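Local structure of erythropoietin (Homo sapiens, 1EER) at residues A[1-13]-A[153-165]. The protein acts as a hormone that binds and dimerises the erythropoietin receptor, activating JAK2 and so controlling the proliferation and differentiation of red blood cells. The protein carries 5 engineered substitutions. Residues are numbered along the deposited sequence; the frame is centred on the assembly and turned at random.
Sequences APPRLICDSRVLE and LKLYTGEACRTGD
Cys-7 and Cys-161 show how a disulfide can tie the two ends of a helical cytokine together. Their SG atoms are 2.0 Å apart, and chi3 of -93° twists the two CB-SG bonds to nearly a right angle about the S-S bond. In both cysteines the sulfur stands anti to the carbonyl carbon, the same turn on each side of the bridge. Beside it the ring of Pro-3 lies against the backbone of Ala-160 and Cys-161, its CD 3.2 Å from Cys-161 O and its CG near Ala-160 O. Farther along, Thr-157 and Leu-12 meet tip to tip, methyl against methyl, CG2 to CD2 at 3.9 Å. The Thr-157 hydroxyl turns back to its own helix, OG1 donating to Leu-153 O at 3.2 Å from above the carbonyl plane; this bond gives the buried hydroxyl its acceptor, an oxygen that also takes the ordinary helical bond from Thr-157 N. Ile-6 crosses Thr-157 obliquely and brings CD1 to 3.9 Å from OG1. In the four-helix bundle of this cytokine family, the N-terminal lead-in and the start of the first helix thus pack on the last helix; helix segments 9-13 and 153-161 run antiparallel, their axes at 162°, and Leu-105, Leu-108 and Leu-109 of helix 91-111 pack against the same group. Leu-12 and Leu-153 lie alongside each other, pointing opposite ways, with CD1 of Leu-12 against CD2 of Leu-153, while CD2 of Leu-12 meets the aliphatic part of Lys-154 at CD. Bends at chi2 and chi3 carry that lysine's chain past the leucine, bringing NZ to 3.4 Å from Ser-9 OG. At the opposite, poorly ordered end, Ala-1 N donates to Thr-163 O (2.9 Å), approaching from above the carbonyl plane.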
ATOM      1  N   ALA A   1      11.227  19.318  -8.690  1.00 74.25           N
ATOM      2  CA  ALA A   1      11.209  18.693  -7.334  1.00 72.12           C
ATOM      3  C   ALA A   1       9.922  17.896  -7.129  1.00 70.30           C
ATOM      4  O   ALA A   1       8.873  18.250  -7.674  1.00 68.80           O
ATOM      5  CB  ALA A   1      11.336  19.777  -6.261  1.00 70.67           C
ATOM      6  N   PRO A   2       9.992  16.799  -6.346  1.00 70.55           N
ATOM      7  CA  PRO A   2       8.842  15.934  -6.054  1.00 66.55           C
ATOM      8  C   PRO A   2       7.506  16.683  -6.017  1.00 64.50           C
ATOM      9  O   PRO A   2       7.194  17.355  -5.032  1.00 60.73           O
ATOM     10  CB  PRO A   2       9.186  15.318  -4.697  1.00 67.11           C
ATOM     11  CG  PRO A   2      10.704  15.380  -4.607  1.00 66.96           C
ATOM     12  CD  PRO A   2      11.221  16.306  -5.692  1.00 69.52           C
ATOM     13  N   PRO A   3       6.719  16.593  -7.110  1.00 63.10           N
ATOM     14  CA  PRO A   3       5.399  17.220  -7.301  1.00 60.55           C
ATOM     15  C   PRO A   3       4.391  17.087  -6.138  1.00 58.81           C
ATOM     16  O   PRO A   3       3.181  16.970  -6.356  1.00 54.49           O
ATOM     17  CB  PRO A   3       4.882  16.569  -8.585  1.00 62.79           C
ATOM     18  CG  PRO A   3       6.122  16.218  -9.347  1.00 56.40           C
ATOM     19  CD  PRO A   3       7.152  15.853  -8.314  1.00 59.73           C
ATOM     20  N   ARG A   4       4.900  17.112  -4.911  1.00 53.22           N
ATOM     21  CA  ARG A   4       4.092  17.016  -3.700  1.00 46.61           C
ATOM     22  C   ARG A   4       3.295  15.720  -3.490  1.00 41.54           C
ATOM     23  O   ARG A   4       3.294  14.814  -4.322  1.00 37.61           O
ATOM     24  CB  ARG A   4       3.159  18.230  -3.600  1.00 47.08           C
ATOM     25  CG  ARG A   4       3.736  19.504  -4.195  1.00 47.01           C
ATOM     26  CD  ARG A   4       4.178  20.501  -3.133  1.00 49.43           C
ATOM     27  NE  ARG A   4       5.042  21.532  -3.709  1.00 49.35           N
ATOM     28  CZ  ARG A   4       4.617  22.712  -4.161  1.00 49.72           C
ATOM     29  NH1 ARG A   4       3.328  23.025  -4.106  1.00 48.02           N
ATOM     30  NH2 ARG A   4       5.480  23.581  -4.682  1.00 39.12           N
ATOM     31  N   LEU A   5       2.642  15.673  -2.330  1.00 37.83           N
ATOM     32  CA  LEU A   5       1.822  14.575  -1.822  1.00 28.97           C
ATOM     33  C   LEU A   5       1.706  13.236  -2.546  1.00 26.23           C
ATOM     34  O   LEU A   5       1.879  12.198  -1.917  1.00 26.27           O
ATOM     35  CB  LEU A   5       0.425  15.101  -1.507  1.00 29.00           C
ATOM     36  CG  LEU A   5       0.407  16.139  -0.377  1.00 30.86           C
ATOM     37  CD1 LEU A   5       0.464  17.533  -0.974  1.00 33.15           C
ATOM     38  CD2 LEU A   5      -0.833  15.984   0.459  1.00 20.44           C
ATOM     39  N   ILE A   6       1.403  13.220  -3.838  1.00 25.47           N
ATOM     40  CA  ILE A   6       1.278  11.928  -4.511  1.00 26.27           C
ATOM     41  C   ILE A   6       2.633  11.320  -4.829  1.00 24.08           C
ATOM     42  O   ILE A   6       2.740  10.121  -5.081  1.00 22.73           O
ATOM     43  CB  ILE A   6       0.430  12.013  -5.810  1.00 21.54           C
ATOM     44  CG1 ILE A   6      -0.259  10.667  -6.048  1.00 21.29           C
ATOM     45  CG2 ILE A   6       1.291  12.406  -6.992  1.00 19.03           C
ATOM     46  CD1 ILE A   6      -1.205  10.652  -7.240  1.00 24.71           C
ATOM     47  N   CYS A   7       3.668  12.153  -4.801  1.00 23.62           N
ATOM     48  CA  CYS A   7       5.019  11.694  -5.075  1.00 21.28           C
ATOM     49  C   CYS A   7       5.614  10.992  -3.868  1.00 22.16           C
ATOM     50  O   CYS A   7       6.756  10.532  -3.902  1.00 22.63           O
ATOM     51  CB  CYS A   7       5.891  12.869  -5.495  1.00 21.29           C
ATOM     52  SG  CYS A   7       5.465  13.400  -7.174  1.00 21.40           S
ATOM     53  N   ASP A   8       4.835  10.923  -2.794  1.00 24.36           N
ATOM     54  CA  ASP A   8       5.270  10.249  -1.586  1.00 20.23           C
ATOM     55  C   ASP A   8       4.645   8.864  -1.674  1.00 24.86           C
ATOM     56  O   ASP A   8       3.441   8.692  -1.476  1.00 21.72           O
ATOM     57  CB  ASP A   8       4.775  10.991  -0.347  1.00 22.19           C
ATOM     58  CG  ASP A   8       5.206  10.325   0.948  1.00 28.20           C
ATOM     59  OD1 ASP A   8       5.231   9.077   1.017  1.00 30.62           O
ATOM     60  OD2 ASP A   8       5.523  11.051   1.909  1.00 32.91           O
ATOM     61  N   SER A   9       5.477   7.885  -2.004  1.00 23.59           N
ATOM     62  CA  SER A   9       5.031   6.510  -2.148  1.00 28.09           C
ATOM     63  C   SER A   9       4.002   6.063  -1.105  1.00 28.51           C
ATOM     64  O   SER A   9       2.948   5.522  -1.454  1.00 28.04           O
ATOM     65  CB  SER A   9       6.242   5.576  -2.105  1.00 23.93           C
ATOM     66  OG  SER A   9       6.718   5.329  -3.411  1.00 32.05           O
ATOM     67  N   ARG A  10       4.315   6.285   0.169  1.00 26.79           N
ATOM     68  CA  ARG A  10       3.442   5.886   1.272  1.00 25.69           C
ATOM     69  C   ARG A  10       2.049   6.488   1.162  1.00 24.29           C
ATOM     70  O   ARG A  10       1.059   5.869   1.566  1.00 20.68           O
ATOM     71  CB  ARG A  10       4.051   6.302   2.617  1.00 33.46           C
ATOM     72  CG  ARG A  10       5.441   5.747   2.924  1.00 37.08           C
ATOM     73  CD  ARG A  10       5.912   4.721   1.913  1.00 40.44           C
ATOM     74  NE  ARG A  10       5.976   3.376   2.473  1.00 48.51           N
ATOM     75  CZ  ARG A  10       6.058   2.271   1.737  1.00 52.47           C
ATOM     76  NH1 ARG A  10       6.085   2.354   0.412  1.00 51.87           N
ATOM     77  NH2 ARG A  10       6.111   1.083   2.327  1.00 49.61           N
ATOM     78  N   VAL A  11       1.981   7.704   0.632  1.00 23.69           N
ATOM     79  CA  VAL A  11       0.705   8.379   0.476  1.00 22.46           C
ATOM     80  C   VAL A  11      -0.136   7.652  -0.559  1.00 21.89           C
ATOM     81  O   VAL A  11      -1.297   7.332  -0.310  1.00 25.36           O
ATOM     82  CB  VAL A  11       0.896   9.858   0.051  1.00 23.24           C
ATOM     83  CG1 VAL A  11      -0.471  10.538  -0.154  1.00 21.79           C
ATOM     84  CG2 VAL A  11       1.707  10.592   1.114  1.00 19.54           C
ATOM     85  N   LEU A  12       0.450   7.376  -1.718  1.00 21.74           N
ATOM     86  CA  LEU A  12      -0.281   6.684  -2.767  1.00 18.14           C
ATOM     87  C   LEU A  12      -0.542   5.235  -2.381  1.00 18.25           C
ATOM     88  O   LEU A  12      -1.605   4.684  -2.668  1.00 20.54           O
ATOM     89  CB  LEU A  12       0.501   6.745  -4.077  1.00 16.78           C
ATOM     90  CG  LEU A  12       0.004   5.833  -5.200  1.00 15.28           C
ATOM     91  CD1 LEU A  12      -1.506   5.982  -5.385  1.00 20.02           C
ATOM     92  CD2 LEU A  12       0.742   6.187  -6.474  1.00 16.13           C
ATOM     93  N   GLU A  13       0.432   4.627  -1.711  1.00 20.29           N
ATOM     94  CA  GLU A  13       0.330   3.237  -1.292  1.00 16.51           C
ATOM     95  C   GLU A  13      -0.871   2.928  -0.413  1.00 20.98           C
ATOM     96  O   GLU A  13      -1.392   1.812  -0.450  1.00 13.24           O
ATOM     97  CB  GLU A  13       1.599   2.812  -0.556  1.00 23.48           C
ATOM     98  CG  GLU A  13       1.562   1.373  -0.076  1.00 28.63           C
ATOM     99  CD  GLU A  13       2.947   0.749   0.025  1.00 38.78           C
ATOM    100  OE1 GLU A  13       3.607   0.551  -1.024  1.00 36.99           O
ATOM    101  OE2 GLU A  13       3.371   0.453   1.162  1.00 35.31           O
ATOM    102  N   LEU A 153      -1.637   3.576 -13.101  1.00 14.39           N
ATOM    103  CA  LEU A 153      -1.670   4.756 -12.241  1.00 19.04           C
ATOM    104  C   LEU A 153      -0.320   4.864 -11.536  1.00 14.56           C
ATOM    105  O   LEU A 153       0.355   5.896 -11.605  1.00 17.63           O
ATOM    106  CB  LEU A 153      -2.785   4.655 -11.199  1.00 19.12           C
ATOM    107  CG  LEU A 153      -3.045   5.990 -10.493  1.00 22.48           C
ATOM    108  CD1 LEU A 153      -4.521   6.128 -10.199  1.00 23.53           C
ATOM    109  CD2 LEU A 153      -2.234   6.070  -9.215  1.00 18.87           C
ATOM    110  N   LYS A 154       0.078   3.785 -10.873  1.00 15.44           N
ATOM    111  CA  LYS A 154       1.357   3.765 -10.177  1.00 21.14           C
ATOM    112  C   LYS A 154       2.476   4.054 -11.162  1.00 21.94           C
ATOM    113  O   LYS A 154       3.359   4.867 -10.880  1.00 22.75           O
ATOM    114  CB  LYS A 154       1.588   2.407  -9.498  1.00 15.75           C
ATOM    115  CG  LYS A 154       2.904   2.304  -8.743  1.00 22.38           C
ATOM    116  CD  LYS A 154       3.163   3.522  -7.845  1.00 27.60           C
ATOM    117  CE  LYS A 154       3.955   3.145  -6.586  1.00 28.02           C
ATOM    118  NZ  LYS A 154       4.781   4.264  -6.047  1.00 23.20           N
ATOM    119  N   LEU A 155       2.432   3.398 -12.323  1.00 21.67           N
ATOM    120  CA  LEU A 155       3.454   3.588 -13.350  1.00 21.71           C
ATOM    121  C   LEU A 155       3.554   5.041 -13.792  1.00 20.90           C
ATOM    122  O   LEU A 155       4.649   5.606 -13.859  1.00 24.04           O
ATOM    123  CB  LEU A 155       3.169   2.703 -14.568  1.00 23.06           C
ATOM    124  CG  LEU A 155       3.483   1.208 -14.410  1.00 25.52           C
ATOM    125  CD1 LEU A 155       3.126   0.481 -15.702  1.00 26.69           C
ATOM    126  CD2 LEU A 155       4.953   0.999 -14.058  1.00 22.89           C
ATOM    127  N   TYR A 156       2.414   5.645 -14.102  1.00 20.07           N
ATOM    128  CA  TYR A 156       2.404   7.034 -14.523  1.00 17.14           C
ATOM    129  C   TYR A 156       2.969   7.927 -13.401  1.00 23.04           C
ATOM    130  O   TYR A 156       3.858   8.755 -13.633  1.00 21.83           O
ATOM    131  CB  TYR A 156       0.977   7.470 -14.868  1.00 20.06           C
ATOM    132  CG  TYR A 156       0.843   8.969 -14.939  1.00 22.63           C
ATOM    133  CD1 TYR A 156       1.483   9.688 -15.946  1.00 26.62           C
ATOM    134  CD2 TYR A 156       0.151   9.679 -13.959  1.00 16.20           C
ATOM    135  CE1 TYR A 156       1.448  11.072 -15.978  1.00 22.05           C
ATOM    136  CE2 TYR A 156       0.112  11.068 -13.985  1.00 19.50           C
ATOM    137  CZ  TYR A 156       0.768  11.755 -14.998  1.00 18.54           C
ATOM    138  OH  TYR A 156       0.770  13.127 -15.038  1.00 28.09           O
ATOM    139  N   THR A 157       2.454   7.747 -12.186  1.00 21.59           N
ATOM    140  CA  THR A 157       2.897   8.540 -11.042  1.00 23.53           C
ATOM    141  C   THR A 157       4.402   8.425 -10.777  1.00 23.96           C
ATOM    142  O   THR A 157       5.050   9.408 -10.433  1.00 25.29           O
ATOM    143  CB  THR A 157       2.149   8.132  -9.764  1.00 23.87           C
ATOM    144  OG1 THR A 157       0.773   8.527  -9.862  1.00 27.25           O
ATOM    145  CG2 THR A 157       2.768   8.803  -8.564  1.00 35.38           C
ATOM    146  N   GLY A 158       4.949   7.224 -10.938  1.00 26.70           N
ATOM    147  CA  GLY A 158       6.369   7.021 -10.716  1.00 21.39           C
ATOM    148  C   GLY A 158       7.233   7.853 -11.642  1.00 23.10           C
ATOM    149  O   GLY A 158       8.178   8.507 -11.205  1.00 25.75           O
ATOM    150  N   GLU A 159       6.911   7.841 -12.929  1.00 23.89           N
ATOM    151  CA  GLU A 159       7.690   8.600 -13.895  1.00 22.86           C
ATOM    152  C   GLU A 159       7.509  10.107 -13.770  1.00 26.09           C
ATOM    153  O   GLU A 159       8.479  10.862 -13.837  1.00 30.72           O
ATOM    154  CB  GLU A 159       7.327   8.173 -15.314  1.00 22.44           C
ATOM    155  CG  GLU A 159       7.942   9.046 -16.396  1.00 31.16           C
ATOM    156  CD  GLU A 159       8.735   8.248 -17.421  1.00 36.90           C
ATOM    157  OE1 GLU A 159       8.286   7.142 -17.800  1.00 39.26           O
ATOM    158  OE2 GLU A 159       9.805   8.733 -17.849  1.00 39.68           O
ATOM    159  N   ALA A 160       6.264  10.539 -13.588  1.00 25.56           N
ATOM    160  CA  ALA A 160       5.945  11.958 -13.507  1.00 23.45           C
ATOM    161  C   ALA A 160       6.580  12.668 -12.317  1.00 23.43           C
ATOM    162  O   ALA A 160       6.894  13.852 -12.383  1.00 23.17           O
ATOM    163  CB  ALA A 160       4.423  12.142 -13.489  1.00 18.17           C
ATOM    164  N   CYS A 161       6.791  11.936 -11.236  1.00 27.74           N
ATOM    165  CA  CYS A 161       7.365  12.518 -10.035  1.00 27.30           C
ATOM    166  C   CYS A 161       8.828  12.890 -10.195  1.00 33.39           C
ATOM    167  O   CYS A 161       9.324  13.780  -9.504  1.00 39.17           O
ATOM    168  CB  CYS A 161       7.164  11.563  -8.861  1.00 21.05           C
ATOM    169  SG  CYS A 161       5.461  11.649  -8.212  1.00 30.02           S
ATOM    170  N   ARG A 162       9.520  12.211 -11.105  1.00 38.77           N
ATOM    171  CA  ARG A 162      10.922  12.517 -11.362  1.00 41.71           C
ATOM    172  C   ARG A 162      10.935  13.715 -12.306  1.00 46.12           C
ATOM    173  O   ARG A 162      11.154  13.566 -13.508  1.00 46.44           O
ATOM    174  CB  ARG A 162      11.619  11.323 -12.021  1.00 44.19           C
ATOM    175  CG  ARG A 162      11.545  10.032 -11.223  1.00 40.04           C
ATOM    176  CD  ARG A 162      12.401   8.945 -11.865  1.00 48.84           C
ATOM    177  NE  ARG A 162      11.602   7.825 -12.363  1.00 45.97           N
ATOM    178  CZ  ARG A 162      11.439   7.533 -13.651  1.00 44.24           C
ATOM    179  NH1 ARG A 162      12.020   8.281 -14.584  1.00 41.69           N
ATOM    180  NH2 ARG A 162      10.694   6.495 -14.010  1.00 41.84           N
ATOM    181  N   THR A 163      10.682  14.902 -11.759  1.00 55.70           N
ATOM    182  CA  THR A 163      10.640  16.121 -12.566  1.00 59.93           C
ATOM    183  C   THR A 163      11.304  17.350 -11.940  1.00 62.80           C
ATOM    184  O   THR A 163      10.641  18.165 -11.292  1.00 62.63           O
ATOM    185  CB  THR A 163       9.183  16.502 -12.924  1.00 57.29           C
ATOM    186  OG1 THR A 163       8.616  15.486 -13.761  1.00 56.59           O
ATOM    187  CG2 THR A 163       9.141  17.844 -13.664  1.00 60.11           C
ATOM    188  N   GLY A 164      12.615  17.477 -12.141  1.00 64.86           N
ATOM    189  CA  GLY A 164      13.339  18.626 -11.630  1.00 64.94           C
ATOM    190  C   GLY A 164      13.240  19.715 -12.684  1.00 68.62           C
ATOM    191  O   GLY A 164      12.160  19.936 -13.241  1.00 71.35           O
ATOM    192  N   ASP A 165      14.352  20.385 -12.978  1.00 67.46           N
ATOM    193  CA  ASP A 165      14.362  21.445 -13.987  1.00 66.61           C
ATOM    194  C   ASP A 165      15.531  21.274 -14.964  1.00 69.70           C
ATOM    195  O   ASP A 165      16.678  21.115 -14.545  1.00 70.55           O
ATOM    196  CB  ASP A 165      14.453  22.818 -13.308  1.00 60.74           C
ATOM    197  CG  ASP A 165      13.103  23.505 -13.192  1.00 55.57           C
ATOM    198  OD1 ASP A 165      12.244  23.008 -12.432  1.00 55.87           O
ATOM    199  OD2 ASP A 165      12.898  24.542 -13.858  1.00 53.98           O
TER